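Local coordinates for protein putative hydroxymethylglutaryl-CoA synthase (Streptococcus mutans, PDB 3SQZ) that probably acts as a hydroxymethylglutaryl-CoA synthase, a thiolase-fold acyltransferase that binds coenzyme A, at residues 257-269 / 330-342. Residues are numbered along the deposited sequence; the frame is centred on the assembly and turned at random.
Sequences SLTDFAAFCFHLP and LVAGDKIALFSYG
The methyl group of Ala-337 is clasped between the rings of Phe-261, just before the neighbouring strand, and Phe-264, within it. Its CB lies 3.9 Å from the centroid of the Phe-261 ring and 3.7 Å from that of Phe-264, over the face of each, giving two CH-pi contacts. Phe-264 reaches this position because chi1 is skewed to -143°, swinging the ring back over the alanine and bringing its CE1 edge 3.9 Å from Phe-339 CB. Beyond it, Phe-266 and Phe-339 cross at about a right angle on the same face of the sheet, with Tyr-239 and Trp-247 of helix 232-254 continuing the aromatic layer. The opposite face is apolar: Cys-265 SG touches Ile-336 CG2 at 4.0 Å, and Cys-265 CB rests against Leu-338 CG.

The backbones run parallel, 263-266 forming the end strand of the mixed sheet beside 335-342. Cys-265 gives its N-H to Ala-337 O (2.8 Å) and accepts that of Phe-339, both bonds nearly straight. Before the strand, Ala-262 N binds Lys-335 O, whereas Ala-263 N is buried without a partner; a water links Asp-260 O to Lys-335 N.

At the far end, His-267 N binds Phe-339 O (3.1 Å) at a bent 136°. In one of its two conformers, the imidazole lies between Pro-269 CD and Tyr-341 O. Tyr-341 touches coenzyme A while its hydroxyl bonds to Asp-218. The apolar clasp and parallel ladder end at this predicted active-site histidine, beside the coenzyme A pocket, and the last backbone bond fixes where its main chain leaves the strand.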
ATOM      1  N   SER A 257      16.926 -10.945 -16.756  1.00 15.19           N
ATOM      2  CA  SER A 257      16.140 -10.215 -17.727  0.58 16.29           C
ATOM      3  C   SER A 257      14.671 -10.482 -17.485  1.00 14.39           C
ATOM      4  O   SER A 257      14.302 -11.205 -16.558  1.00 14.69           O
ATOM      5  CB  SER A 257      16.531 -10.596 -19.147  0.58 18.21           C
ATOM      6  OG  SER A 257      16.053 -11.889 -19.440  0.58 18.18           O
ATOM      7  N   LEU A 258      13.835  -9.840 -18.288  1.00 14.58           N
ATOM      8  CA  LEU A 258      12.397  -9.942 -18.123  1.00 16.39           C
ATOM      9  C   LEU A 258      11.964 -11.405 -18.088  1.00 17.69           C
ATOM     10  O   LEU A 258      11.076 -11.777 -17.322  1.00 18.91           O
ATOM     11  CB  LEU A 258      11.688  -9.210 -19.268  1.00 17.86           C
ATOM     12  CG  LEU A 258      12.015  -7.727 -19.483  1.00 19.13           C
ATOM     13  CD1 LEU A 258      11.643  -7.303 -20.899  1.00 20.08           C
ATOM     14  CD2 LEU A 258      11.327  -6.842 -18.449  1.00 19.84           C
ATOM     15  N   THR A 259      12.604 -12.236 -18.904  1.00 17.59           N
ATOM     16  CA  THR A 259      12.190 -13.628 -19.049  1.00 19.85           C
ATOM     17  C   THR A 259      12.456 -14.497 -17.815  1.00 18.52           C
ATOM     18  O   THR A 259      12.000 -15.639 -17.748  1.00 20.49           O
ATOM     19  CB  THR A 259      12.827 -14.280 -20.299  1.00 24.07           C
ATOM     20  OG1 THR A 259      14.245 -14.097 -20.259  1.00 26.24           O
ATOM     21  CG2 THR A 259      12.273 -13.659 -21.585  1.00 26.10           C
ATOM     22  N   ASP A 260      13.177 -13.963 -16.834  1.00 15.39           N
ATOM     23  CA  ASP A 260      13.395 -14.706 -15.593  1.00 14.95           C
ATOM     24  C   ASP A 260      12.197 -14.640 -14.653  1.00 13.75           C
ATOM     25  O   ASP A 260      12.134 -15.365 -13.660  1.00 14.89           O
ATOM     26  CB  ASP A 260      14.650 -14.201 -14.886  1.00 16.14           C
ATOM     27  CG  ASP A 260      15.910 -14.530 -15.653  1.00 17.95           C
ATOM     28  OD1 ASP A 260      16.046 -15.692 -16.086  1.00 20.92           O
ATOM     29  OD2 ASP A 260      16.753 -13.632 -15.845  1.00 18.34           O
ATOM     30  N   PHE A 261      11.230 -13.792 -14.987  1.00 13.19           N
ATOM     31  CA  PHE A 261      10.122 -13.509 -14.084  1.00 13.08           C
ATOM     32  C   PHE A 261       8.782 -13.901 -14.678  1.00 13.52           C
ATOM     33  O   PHE A 261       8.581 -13.817 -15.887  1.00 16.49           O
ATOM     34  CB  PHE A 261      10.154 -12.031 -13.703  1.00 13.77           C
ATOM     35  CG  PHE A 261      11.438 -11.638 -13.053  1.00 13.27           C
ATOM     36  CD1 PHE A 261      11.658 -11.936 -11.719  1.00 13.14           C
ATOM     37  CD2 PHE A 261      12.457 -11.047 -13.782  1.00 13.92           C
ATOM     38  CE1 PHE A 261      12.855 -11.620 -11.113  1.00 14.26           C
ATOM     39  CE2 PHE A 261      13.659 -10.726 -13.180  1.00 14.52           C
ATOM     40  CZ  PHE A 261      13.857 -11.016 -11.847  1.00 14.35           C
ATOM     41  N   ALA A 262       7.872 -14.336 -13.813  1.00 11.73           N
ATOM     42  CA  ALA A 262       6.531 -14.715 -14.228  1.00 11.78           C
ATOM     43  C   ALA A 262       5.564 -13.540 -14.136  1.00 11.75           C
ATOM     44  O   ALA A 262       4.484 -13.587 -14.720  1.00 12.27           O
ATOM     45  CB  ALA A 262       6.034 -15.868 -13.374  1.00 12.98           C
ATOM     46  N   ALA A 263       5.948 -12.502 -13.393  1.00 10.98           N
ATOM     47  CA  ALA A 263       5.108 -11.326 -13.190  1.00 11.30           C
ATOM     48  C   ALA A 263       5.979 -10.166 -12.744  1.00 10.90           C
ATOM     49  O   ALA A 263       7.020 -10.361 -12.092  1.00 11.63           O
ATOM     50  CB  ALA A 263       4.037 -11.600 -12.149  1.00 11.55           C
ATOM     51  N   PHE A 264       5.537  -8.961 -13.084  1.00 11.55           N
ATOM     52  CA  PHE A 264       6.173  -7.729 -12.626  1.00 12.67           C
ATOM     53  C   PHE A 264       5.110  -6.891 -11.923  1.00 12.91           C
ATOM     54  O   PHE A 264       4.031  -6.676 -12.483  1.00 15.87           O
ATOM     55  CB  PHE A 264       6.764  -6.961 -13.820  1.00 15.64           C
ATOM     56  CG  PHE A 264       8.079  -6.259 -13.521  1.00 18.53           C
ATOM     57  CD1 PHE A 264       8.146  -5.259 -12.564  1.00 19.29           C
ATOM     58  CD2 PHE A 264       9.244  -6.585 -14.215  1.00 19.96           C
ATOM     59  CE1 PHE A 264       9.348  -4.614 -12.280  1.00 19.74           C
ATOM     60  CE2 PHE A 264      10.450  -5.938 -13.945  1.00 20.97           C
ATOM     61  CZ  PHE A 264      10.503  -4.944 -12.980  1.00 19.55           C
ATOM     62  N   CYS A 265       5.396  -6.445 -10.700  1.00 11.34           N
ATOM     63  CA  CYS A 265       4.481  -5.597  -9.927  1.00 11.43           C
ATOM     64  C   CYS A 265       5.040  -4.188  -9.827  1.00 10.25           C
ATOM     65  O   CYS A 265       6.246  -4.004  -9.663  1.00 11.42           O
ATOM     66  CB  CYS A 265       4.288  -6.145  -8.518  1.00 13.10           C
ATOM     67  SG  CYS A 265       3.411  -7.711  -8.457  1.00 15.72           S
ATOM     68  N   PHE A 266       4.144  -3.211  -9.901  1.00  9.80           N
ATOM     69  CA  PHE A 266       4.508  -1.804  -9.892  1.00  9.81           C
ATOM     70  C   PHE A 266       3.778  -1.046  -8.810  1.00 10.28           C
ATOM     71  O   PHE A 266       2.682  -1.405  -8.408  1.00 11.19           O
ATOM     72  CB  PHE A 266       4.157  -1.166 -11.236  1.00 11.21           C
ATOM     73  CG  PHE A 266       4.801  -1.849 -12.397  1.00 11.39           C
ATOM     74  CD1 PHE A 266       6.019  -1.413 -12.890  1.00 12.71           C
ATOM     75  CD2 PHE A 266       4.211  -2.963 -12.971  1.00 12.05           C
ATOM     76  CE1 PHE A 266       6.627  -2.067 -13.947  1.00 13.61           C
ATOM     77  CE2 PHE A 266       4.817  -3.626 -14.025  1.00 13.39           C
ATOM     78  CZ  PHE A 266       6.023  -3.173 -14.521  1.00 14.04           C
ATOM     79  N   HIS A 267       4.369   0.039  -8.346  1.00 11.03           N
ATOM     80  CA  HIS A 267       3.677   0.982  -7.499  0.58 11.47           C
ATOM     81  C   HIS A 267       2.398   1.441  -8.221  1.00 11.62           C
ATOM     82  O   HIS A 267       2.429   1.638  -9.447  1.00 12.73           O
ATOM     83  CB  HIS A 267       4.611   2.156  -7.205  0.58 12.71           C
ATOM     84  CG  HIS A 267       3.934   3.295  -6.526  0.58 12.23           C
ATOM     85  ND1 HIS A 267       3.133   3.120  -5.420  0.58 12.35           N
ATOM     86  CD2 HIS A 267       3.913   4.617  -6.808  0.58 12.76           C
ATOM     87  CE1 HIS A 267       2.644   4.290  -5.051  0.58 10.94           C
ATOM     88  NE2 HIS A 267       3.105   5.215  -5.874  0.58 12.23           N
ATOM     89  N   LEU A 268       1.308   1.628  -7.480  1.00 11.45           N
ATOM     90  CA  LEU A 268      -0.030   1.796  -8.061  1.00 13.38           C
ATOM     91  C   LEU A 268      -0.799   3.017  -7.545  1.00 12.80           C
ATOM     92  O   LEU A 268      -1.828   2.890  -6.880  1.00 13.47           O
ATOM     93  CB  LEU A 268      -0.858   0.522  -7.825  1.00 14.30           C
ATOM     94  CG  LEU A 268      -0.758  -0.537  -8.918  1.00 14.72           C
ATOM     95  CD1 LEU A 268      -1.247  -1.887  -8.426  1.00 15.22           C
ATOM     96  CD2 LEU A 268      -1.568  -0.079 -10.111  1.00 15.78           C
ATOM     97  N   PRO A 269      -0.315   4.221  -7.860  1.00 13.16           N
ATOM     98  CA  PRO A 269      -1.092   5.410  -7.483  1.00 14.04           C
ATOM     99  C   PRO A 269      -2.374   5.509  -8.305  1.00 13.87           C
ATOM    100  O   PRO A 269      -3.370   6.045  -7.835  1.00 15.47           O
ATOM    101  CB  PRO A 269      -0.140   6.568  -7.797  1.00 15.29           C
ATOM    102  CG  PRO A 269       0.767   6.032  -8.851  1.00 15.08           C
ATOM    103  CD  PRO A 269       0.919   4.557  -8.588  1.00 14.04           C
ATOM    104  N   LEU A 330       0.170 -18.420 -11.934  1.00 11.08           N
ATOM    105  CA  LEU A 330       1.341 -18.443 -11.061  1.00 10.61           C
ATOM    106  C   LEU A 330       1.455 -19.766 -10.328  1.00 11.16           C
ATOM    107  O   LEU A 330       0.454 -20.324  -9.865  1.00 11.68           O
ATOM    108  CB  LEU A 330       1.296 -17.298 -10.052  1.00 11.08           C
ATOM    109  CG  LEU A 330       1.569 -15.911 -10.629  1.00 11.78           C
ATOM    110  CD1 LEU A 330       1.293 -14.857  -9.583  1.00 12.90           C
ATOM    111  CD2 LEU A 330       2.999 -15.780 -11.135  1.00 13.18           C
ATOM    112  N   VAL A 331       2.684 -20.262 -10.225  1.00 10.72           N
ATOM    113  CA  VAL A 331       2.963 -21.493  -9.506  1.00 10.99           C
ATOM    114  C   VAL A 331       4.189 -21.349  -8.606  1.00 10.73           C
ATOM    115  O   VAL A 331       5.027 -20.446  -8.779  1.00 10.97           O
ATOM    116  CB  VAL A 331       3.182 -22.682 -10.479  1.00 12.55           C
ATOM    117  CG1 VAL A 331       1.941 -22.902 -11.336  1.00 13.67           C
ATOM    118  CG2 VAL A 331       4.406 -22.443 -11.350  1.00 13.48           C
ATOM    119  N   ALA A 332       4.289 -22.258  -7.646  1.00 11.08           N
ATOM    120  CA  ALA A 332       5.464 -22.367  -6.800  1.00 11.54           C
ATOM    121  C   ALA A 332       6.720 -22.310  -7.641  1.00 11.62           C
ATOM    122  O   ALA A 332       6.811 -22.970  -8.680  1.00 12.31           O
ATOM    123  CB  ALA A 332       5.420 -23.660  -6.026  1.00 13.41           C
ATOM    124  N   GLY A 333       7.691 -21.526  -7.190  1.00 11.48           N
ATOM    125  CA  GLY A 333       8.960 -21.421  -7.876  1.00 12.24           C
ATOM    126  C   GLY A 333       9.011 -20.298  -8.885  1.00 12.16           C
ATOM    127  O   GLY A 333      10.092 -19.930  -9.322  1.00 13.18           O
ATOM    128  N   ASP A 334       7.857 -19.757  -9.273  1.00 12.08           N
ATOM    129  CA  ASP A 334       7.846 -18.569 -10.123  1.00 11.77           C
ATOM    130  C   ASP A 334       8.457 -17.393  -9.372  1.00 11.24           C
ATOM    131  O   ASP A 334       8.227 -17.217  -8.167  1.00 12.18           O
ATOM    132  CB  ASP A 334       6.420 -18.193 -10.524  1.00 11.88           C
ATOM    133  CG  ASP A 334       5.877 -19.012 -11.682  1.00 12.65           C
ATOM    134  OD1 ASP A 334       6.660 -19.657 -12.411  1.00 14.28           O
ATOM    135  OD2 ASP A 334       4.639 -18.968 -11.881  1.00 12.79           O
ATOM    136  N   LYS A 335       9.208 -16.575 -10.102  1.00 11.47           N
ATOM    137  CA  LYS A 335       9.802 -15.373  -9.538  1.00 11.46           C
ATOM    138  C   LYS A 335       9.026 -14.143  -9.956  1.00 11.29           C
ATOM    139  O   LYS A 335       8.507 -14.054 -11.069  1.00 12.51           O
ATOM    140  CB  LYS A 335      11.254 -15.227  -9.988  1.00 13.51           C
ATOM    141  CG  LYS A 335      12.152 -16.334  -9.488  1.00 17.70           C
ATOM    142  CD  LYS A 335      13.605 -16.067  -9.849  1.00 22.73           C
ATOM    143  CE  LYS A 335      14.027 -16.861 -11.076  1.00 26.43           C
ATOM    144  NZ  LYS A 335      14.050 -18.323 -10.787  1.00 27.81           N
ATOM    145  N   ILE A 336       8.952 -13.189  -9.038  1.00 10.43           N
ATOM    146  CA  ILE A 336       8.237 -11.946  -9.261  1.00 10.67           C
ATOM    147  C   ILE A 336       9.215 -10.805  -9.052  1.00 10.65           C
ATOM    148  O   ILE A 336       9.989 -10.813  -8.092  1.00 11.43           O
ATOM    149  CB  ILE A 336       7.063 -11.801  -8.267  1.00 11.34           C
ATOM    150  CG1 ILE A 336       6.074 -12.951  -8.470  1.00 13.19           C
ATOM    151  CG2 ILE A 336       6.359 -10.454  -8.433  1.00 11.69           C
ATOM    152  CD1 ILE A 336       4.965 -12.991  -7.453  1.00 13.39           C
ATOM    153  N   ALA A 337       9.205  -9.841  -9.968  1.00 10.48           N
ATOM    154  CA  ALA A 337       9.990  -8.621  -9.812  1.00 10.49           C
ATOM    155  C   ALA A 337       9.058  -7.502  -9.392  1.00  9.90           C
ATOM    156  O   ALA A 337       7.935  -7.399  -9.897  1.00 10.88           O
ATOM    157  CB  ALA A 337      10.690  -8.265 -11.108  1.00 12.13           C
ATOM    158  N   LEU A 338       9.532  -6.668  -8.474  1.00 10.24           N
ATOM    159  CA  LEU A 338       8.737  -5.578  -7.930  1.00 10.45           C
ATOM    160  C   LEU A 338       9.481  -4.249  -8.078  1.00 10.63           C
ATOM    161  O   LEU A 338      10.677  -4.152  -7.761  1.00 11.65           O
ATOM    162  CB  LEU A 338       8.409  -5.839  -6.456  1.00 11.16           C
ATOM    163  CG  LEU A 338       7.574  -7.098  -6.186  1.00 11.78           C
ATOM    164  CD1 LEU A 338       8.454  -8.290  -5.823  1.00 12.60           C
ATOM    165  CD2 LEU A 338       6.553  -6.835  -5.099  1.00 11.93           C
ATOM    166  N   PHE A 339       8.763  -3.234  -8.559  1.00  9.84           N
ATOM    167  CA  PHE A 339       9.291  -1.885  -8.722  1.00 10.57           C
ATOM    168  C   PHE A 339       8.597  -0.942  -7.770  1.00 10.61           C
ATOM    169  O   PHE A 339       7.407  -0.639  -7.934  1.00 12.40           O
ATOM    170  CB  PHE A 339       9.080  -1.340 -10.134  1.00 12.97           C
ATOM    171  CG  PHE A 339       9.348   0.152 -10.235  1.00 14.16           C
ATOM    172  CD1 PHE A 339      10.644   0.644 -10.110  1.00 15.27           C
ATOM    173  CD2 PHE A 339       8.319   1.058 -10.435  1.00 14.56           C
ATOM    174  CE1 PHE A 339      10.909   2.006 -10.197  1.00 16.24           C
ATOM    175  CE2 PHE A 339       8.587   2.418 -10.519  1.00 16.03           C
ATOM    176  CZ  PHE A 339       9.879   2.893 -10.403  1.00 16.02           C
ATOM    177  N   SER A 340       9.339  -0.485  -6.775  1.00 10.41           N
ATOM    178  CA  SER A 340       8.827   0.460  -5.800  1.00 10.51           C
ATOM    179  C   SER A 340       9.276   1.867  -6.153  1.00 10.40           C
ATOM    180  O   SER A 340      10.406   2.072  -6.582  1.00 10.82           O
ATOM    181  CB  SER A 340       9.334   0.072  -4.408  1.00 10.69           C
ATOM    182  OG  SER A 340       8.858   0.951  -3.402  1.00 11.95           O
ATOM    183  N   TYR A 341       8.367   2.822  -5.998  1.00 10.35           N
ATOM    184  CA  TYR A 341       8.666   4.231  -6.199  1.00 10.45           C
ATOM    185  C   TYR A 341       8.101   5.041  -5.052  1.00 10.10           C
ATOM    186  O   TYR A 341       7.047   4.717  -4.493  1.00 11.95           O
ATOM    187  CB  TYR A 341       8.055   4.737  -7.515  1.00 11.45           C
ATOM    188  CG  TYR A 341       8.327   6.207  -7.847  1.00 10.97           C
ATOM    189  CD1 TYR A 341       9.525   6.596  -8.438  1.00 12.44           C
ATOM    190  CD2 TYR A 341       7.382   7.195  -7.583  1.00 12.15           C
ATOM    191  CE1 TYR A 341       9.776   7.920  -8.751  1.00 12.04           C
ATOM    192  CE2 TYR A 341       7.623   8.535  -7.896  1.00 12.74           C
ATOM    193  CZ  TYR A 341       8.828   8.892  -8.473  1.00 12.79           C
ATOM    194  OH  TYR A 341       9.105  10.206  -8.791  1.00 13.42           O
ATOM    195  N   GLY A 342       8.813   6.102  -4.707  1.00  9.17           N
ATOM    196  CA  GLY A 342       8.290   7.136  -3.840  1.00  9.49           C
ATOM    197  C   GLY A 342       8.717   8.470  -4.409  1.00  9.81           C
ATOM    198  O   GLY A 342       9.862   8.646  -4.818  1.00 10.15           O
TER
HETATM  199  O   HOH W   1      10.149 -17.101 -12.785  1.00 16.64           O